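T-cell surface glycoprotein CD1A1 antigen (Gallus gallus, PDB 3JVG) probably presents lipid antigens at the cell surface to T cells, as a member of the MHC class I-like CD1 family. Local coordinates at residues G43-R53 / W61-K69. Sequence-based numbering, arbitrary orientation.
Sequences GNIRYYRPWLR and WDVIESSIK
In the MHC class I-like antigen-binding platform of CD1, the edge strand 45-47 of the β-sheet floor runs beneath the long α1-domain helix 58-82, and Ile45, Tyr47 and Arg53 meet Trp61 and Glu65 on the near flank of that helix. The axes of strand 45-47 and helix 61-69 approach to 10.7 Å, leaving room for one layer of large side chains. Trp61 suits the centre of this layer because its broad face takes two different partners. The edge of the Tyr47 ring, led by CE2, meets the face of the six-membered ring of Trp61 in a T-shaped pair with nearly perpendicular planes. Beside it the guanidinium of Arg53 lies nearly parallel to the indole, and Arg53 CD sits over the five-membered ring, 4.0 Å from its centroid, a CH-pi contact. The arginine reaches this place because its chain folds back at chi2 (-63°) and chi3 (-70°), which also lays CD over the middle of one face of the Tyr47 ring, while Ile45 CG2 covers the opposite face near the rim.

Glu65, one helical turn after Trp61, gathers the polar ends. Its OE2 accepts a very short hydrogen bond from Tyr47 OH, 2.5 Å away near the plane of the phenol ring, and forms a salt bridge with Arg53 NH1 at 3.1 Å. The nearby positive charge would probably help keep this carboxylate ionised. Ile45 CD1, the methyl end of a flexible apolar arm, packs against the aliphatic CG of Glu65 and, farther along the helix, reaches Ile68 CG2 at 4.2 Å. Phe169 of helix 148-172 also touches Trp61 and Leu52. At the indole edge, Trp61 NE1 donates a weak hydrogen bond to Arg53 O, 3.3 Å long and bent to 129°.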
loop_
_atom_site.group_PDB
_atom_site.type_symbol
_atom_site.label_atom_id
_atom_site.label_comp_id
_atom_site.label_asym_id
_atom_site.label_seq_id
_atom_site.Cartn_x
_atom_site.Cartn_y
_atom_site.Cartn_z
ATOM N N GLY A 43 -14.002 10.620 12.595
ATOM C CA GLY A 43 -14.396 10.743 11.198
ATOM C C GLY A 43 -14.012 12.066 10.542
ATOM O O GLY A 43 -14.480 12.363 9.428
ATOM N N ASN A 44 -13.170 12.851 11.223
ATOM C CA ASN A 44 -12.664 14.109 10.686
ATOM C C ASN A 44 -11.504 13.791 9.778
ATOM O O ASN A 44 -10.759 12.845 10.038
ATOM C CB ASN A 44 -12.155 15.051 11.796
ATOM C CG ASN A 44 -13.284 15.724 12.591
ATOM O OD1 ASN A 44 -13.040 16.209 13.714
ATOM N ND2 ASN A 44 -14.506 15.754 12.031
ATOM N N ILE A 45 -11.361 14.570 8.712
ATOM C CA ILE A 45 -10.304 14.356 7.776
ATOM C C ILE A 45 -9.034 14.956 8.296
ATOM O O ILE A 45 -9.050 16.035 8.869
ATOM C CB ILE A 45 -10.647 14.908 6.435
ATOM C CG1 ILE A 45 -11.591 13.915 5.750
ATOM C CG2 ILE A 45 -9.401 15.150 5.599
ATOM C CD1 ILE A 45 -13.064 14.389 5.641
ATOM N N ARG A 46 -7.936 14.242 8.087
ATOM C CA ARG A 46 -6.599 14.686 8.493
ATOM C C ARG A 46 -5.812 14.899 7.215
ATOM O O ARG A 46 -5.913 14.078 6.309
ATOM C CB ARG A 46 -5.914 13.577 9.316
ATOM C CG ARG A 46 -6.673 13.197 10.604
ATOM C CD ARG A 46 -6.030 11.983 11.334
ATOM N N TYR A 47 -5.024 15.969 7.168
ATOM C CA TYR A 47 -4.264 16.388 5.990
ATOM C C TYR A 47 -2.808 16.240 6.271
ATOM O O TYR A 47 -2.304 16.778 7.237
ATOM C CB TYR A 47 -4.516 17.864 5.667
ATOM C CG TYR A 47 -5.944 18.169 5.331
ATOM C CD1 TYR A 47 -6.863 18.503 6.325
ATOM C CD2 TYR A 47 -6.389 18.104 4.006
ATOM C CE1 TYR A 47 -8.183 18.776 6.008
ATOM C CE2 TYR A 47 -7.703 18.361 3.691
ATOM C CZ TYR A 47 -8.587 18.698 4.697
ATOM O OH TYR A 47 -9.891 18.930 4.364
ATOM N N TYR A 48 -2.113 15.475 5.450
ATOM C CA TYR A 48 -0.721 15.106 5.754
ATOM C C TYR A 48 0.317 15.961 5.009
ATOM O O TYR A 48 1.476 15.971 5.378
ATOM C CB TYR A 48 -0.485 13.653 5.329
ATOM C CG TYR A 48 -1.225 12.574 6.115
ATOM C CD1 TYR A 48 -1.741 12.819 7.404
ATOM C CD2 TYR A 48 -1.332 11.274 5.605
ATOM C CE1 TYR A 48 -2.365 11.825 8.135
ATOM C CE2 TYR A 48 -1.949 10.274 6.344
ATOM C CZ TYR A 48 -2.471 10.567 7.600
ATOM O OH TYR A 48 -3.084 9.583 8.324
ATOM N N ARG A 49 -0.076 16.601 3.907
ATOM C CA ARG A 49 0.864 17.343 3.068
ATOM C C ARG A 49 0.547 18.852 3.160
ATOM O O ARG A 49 -0.592 19.245 3.076
ATOM C CB ARG A 49 0.798 16.855 1.597
ATOM C CG ARG A 49 1.097 15.319 1.357
ATOM C CD ARG A 49 2.392 14.850 2.068
ATOM N NE ARG A 49 3.545 15.629 1.602
ATOM C CZ ARG A 49 4.592 15.966 2.354
ATOM N NH1 ARG A 49 4.617 15.596 3.614
ATOM N NH2 ARG A 49 5.602 16.673 1.852
ATOM N N PRO A 50 1.571 19.673 3.356
ATOM C CA PRO A 50 1.384 21.091 3.551
ATOM C C PRO A 50 0.859 21.830 2.326
ATOM O O PRO A 50 0.257 22.866 2.489
ATOM C CB PRO A 50 2.772 21.601 3.899
ATOM C CG PRO A 50 3.646 20.433 4.018
ATOM C CD PRO A 50 2.951 19.220 3.596
ATOM N N TRP A 51 1.080 21.327 1.119
ATOM C CA TRP A 51 0.553 22.006 -0.094
ATOM C C TRP A 51 -0.974 21.800 -0.304
ATOM O O TRP A 51 -1.603 22.527 -1.054
ATOM C CB TRP A 51 1.346 21.569 -1.326
ATOM C CG TRP A 51 1.430 20.038 -1.471
ATOM C CD1 TRP A 51 2.447 19.218 -1.054
ATOM C CD2 TRP A 51 0.438 19.188 -2.062
ATOM N NE1 TRP A 51 2.144 17.896 -1.363
ATOM C CE2 TRP A 51 0.910 17.860 -1.968
ATOM C CE3 TRP A 51 -0.809 19.423 -2.670
ATOM C CZ2 TRP A 51 0.170 16.770 -2.453
ATOM C CZ3 TRP A 51 -1.545 18.335 -3.155
ATOM C CH2 TRP A 51 -1.056 17.041 -3.036
ATOM N N LEU A 52 -1.577 20.846 0.400
ATOM C CA LEU A 52 -3.022 20.550 0.182
ATOM C C LEU A 52 -3.979 21.696 0.479
ATOM O O LEU A 52 -4.673 22.194 -0.439
ATOM C CB LEU A 52 -3.451 19.358 1.041
ATOM C CG LEU A 52 -3.834 17.938 0.660
ATOM C CD1 LEU A 52 -4.015 17.602 -0.835
ATOM C CD2 LEU A 52 -2.935 16.956 1.445
ATOM N N ARG A 53 -4.050 22.099 1.756
ATOM C CA ARG A 53 -5.044 23.102 2.185
ATOM C C ARG A 53 -4.999 24.404 1.421
ATOM O O ARG A 53 -6.026 24.905 1.082
ATOM C CB ARG A 53 -5.022 23.379 3.705
ATOM C CG ARG A 53 -5.480 22.192 4.574
ATOM C CD ARG A 53 -6.963 21.808 4.318
ATOM N NE ARG A 53 -7.887 22.838 4.831
ATOM C CZ ARG A 53 -9.136 22.639 5.268
ATOM N NH1 ARG A 53 -9.673 21.424 5.295
ATOM N NH2 ARG A 53 -9.858 23.673 5.682
ATOM N N TRP A 61 -12.782 22.839 0.283
ATOM C CA TRP A 61 -12.530 21.877 1.350
ATOM C C TRP A 61 -13.778 21.471 2.155
ATOM O O TRP A 61 -14.008 20.250 2.355
ATOM C CB TRP A 61 -11.336 22.248 2.247
ATOM C CG TRP A 61 -10.061 22.037 1.511
ATOM C CD1 TRP A 61 -9.152 23.006 1.152
ATOM C CD2 TRP A 61 -9.556 20.792 0.978
ATOM N NE1 TRP A 61 -8.135 22.448 0.443
ATOM C CE2 TRP A 61 -8.351 21.091 0.318
ATOM C CE3 TRP A 61 -10.029 19.455 0.971
ATOM C CZ2 TRP A 61 -7.586 20.100 -0.323
ATOM C CZ3 TRP A 61 -9.274 18.473 0.362
ATOM C CH2 TRP A 61 -8.071 18.794 -0.293
ATOM N N ASP A 62 -14.573 22.450 2.589
ATOM C CA ASP A 62 -15.805 22.165 3.295
ATOM C C ASP A 62 -16.736 21.213 2.513
ATOM O O ASP A 62 -17.368 20.332 3.118
ATOM C CB ASP A 62 -16.611 23.408 3.561
ATOM C CG ASP A 62 -15.909 24.426 4.496
ATOM O OD1 ASP A 62 -14.982 24.119 5.258
ATOM O OD2 ASP A 62 -16.350 25.570 4.446
ATOM N N VAL A 63 -16.907 21.470 1.209
ATOM C CA VAL A 63 -17.734 20.631 0.370
ATOM C C VAL A 63 -17.133 19.205 0.204
ATOM O O VAL A 63 -17.841 18.191 0.261
ATOM C CB VAL A 63 -18.015 21.297 -1.022
ATOM C CG1 VAL A 63 -18.753 20.304 -1.979
ATOM C CG2 VAL A 63 -18.866 22.513 -0.823
ATOM N N ILE A 64 -15.822 19.139 0.013
ATOM C CA ILE A 64 -15.117 17.875 -0.083
ATOM C C ILE A 64 -15.286 17.065 1.211
ATOM O O ILE A 64 -15.710 15.909 1.143
ATOM C CB ILE A 64 -13.668 18.110 -0.489
ATOM C CG1 ILE A 64 -13.646 18.705 -1.923
ATOM C CG2 ILE A 64 -12.864 16.844 -0.397
ATOM C CD1 ILE A 64 -12.279 19.054 -2.416
ATOM N N GLU A 65 -15.067 17.688 2.376
ATOM C CA GLU A 65 -15.212 16.979 3.666
ATOM C C GLU A 65 -16.626 16.468 3.883
ATOM O O GLU A 65 -16.836 15.278 4.161
ATOM C CB GLU A 65 -14.777 17.843 4.854
ATOM C CG GLU A 65 -13.289 18.154 4.827
ATOM C CD GLU A 65 -12.683 18.516 6.187
ATOM O OE1 GLU A 65 -13.307 18.234 7.265
ATOM O OE2 GLU A 65 -11.549 19.058 6.180
ATOM N N SER A 66 -17.595 17.350 3.726
ATOM C CA SER A 66 -18.986 16.975 3.834
ATOM C C SER A 66 -19.396 15.878 2.840
ATOM O O SER A 66 -20.175 15.010 3.202
ATOM C CB SER A 66 -19.887 18.233 3.710
ATOM O OG SER A 66 -21.264 17.882 3.775
ATOM N N SER A 67 -18.907 15.907 1.598
ATOM C CA SER A 67 -19.201 14.817 0.656
ATOM C C SER A 67 -18.538 13.494 1.062
ATOM O O SER A 67 -19.162 12.441 0.991
ATOM C CB SER A 67 -18.789 15.181 -0.754
ATOM O OG SER A 67 -19.486 16.357 -1.168
ATOM N N ILE A 68 -17.280 13.543 1.503
ATOM C CA ILE A 68 -16.665 12.354 2.067
ATOM C C ILE A 68 -17.469 11.765 3.231
ATOM O O ILE A 68 -17.767 10.551 3.226
ATOM C CB ILE A 68 -15.186 12.577 2.441
ATOM C CG1 ILE A 68 -14.347 12.749 1.160
ATOM C CG2 ILE A 68 -14.673 11.417 3.225
ATOM C CD1 ILE A 68 -12.874 13.230 1.442
ATOM N N LYS A 69 -17.845 12.606 4.198
ATOM C CA LYS A 69 -18.507 12.125 5.386
ATOM C C LYS A 69 -19.901 11.582 5.039
ATOM O O LYS A 69 -20.316 10.571 5.620
ATOM C CB LYS A 69 -18.609 13.211 6.436
ATOM C CG LYS A 69 -17.260 13.696 6.979
ATOM C CD LYS A 69 -17.456 14.899 7.972
ATOM C CE LYS A 69 -16.230 15.018 8.919
ATOM N NZ LYS A 69 -16.325 16.204 9.861
#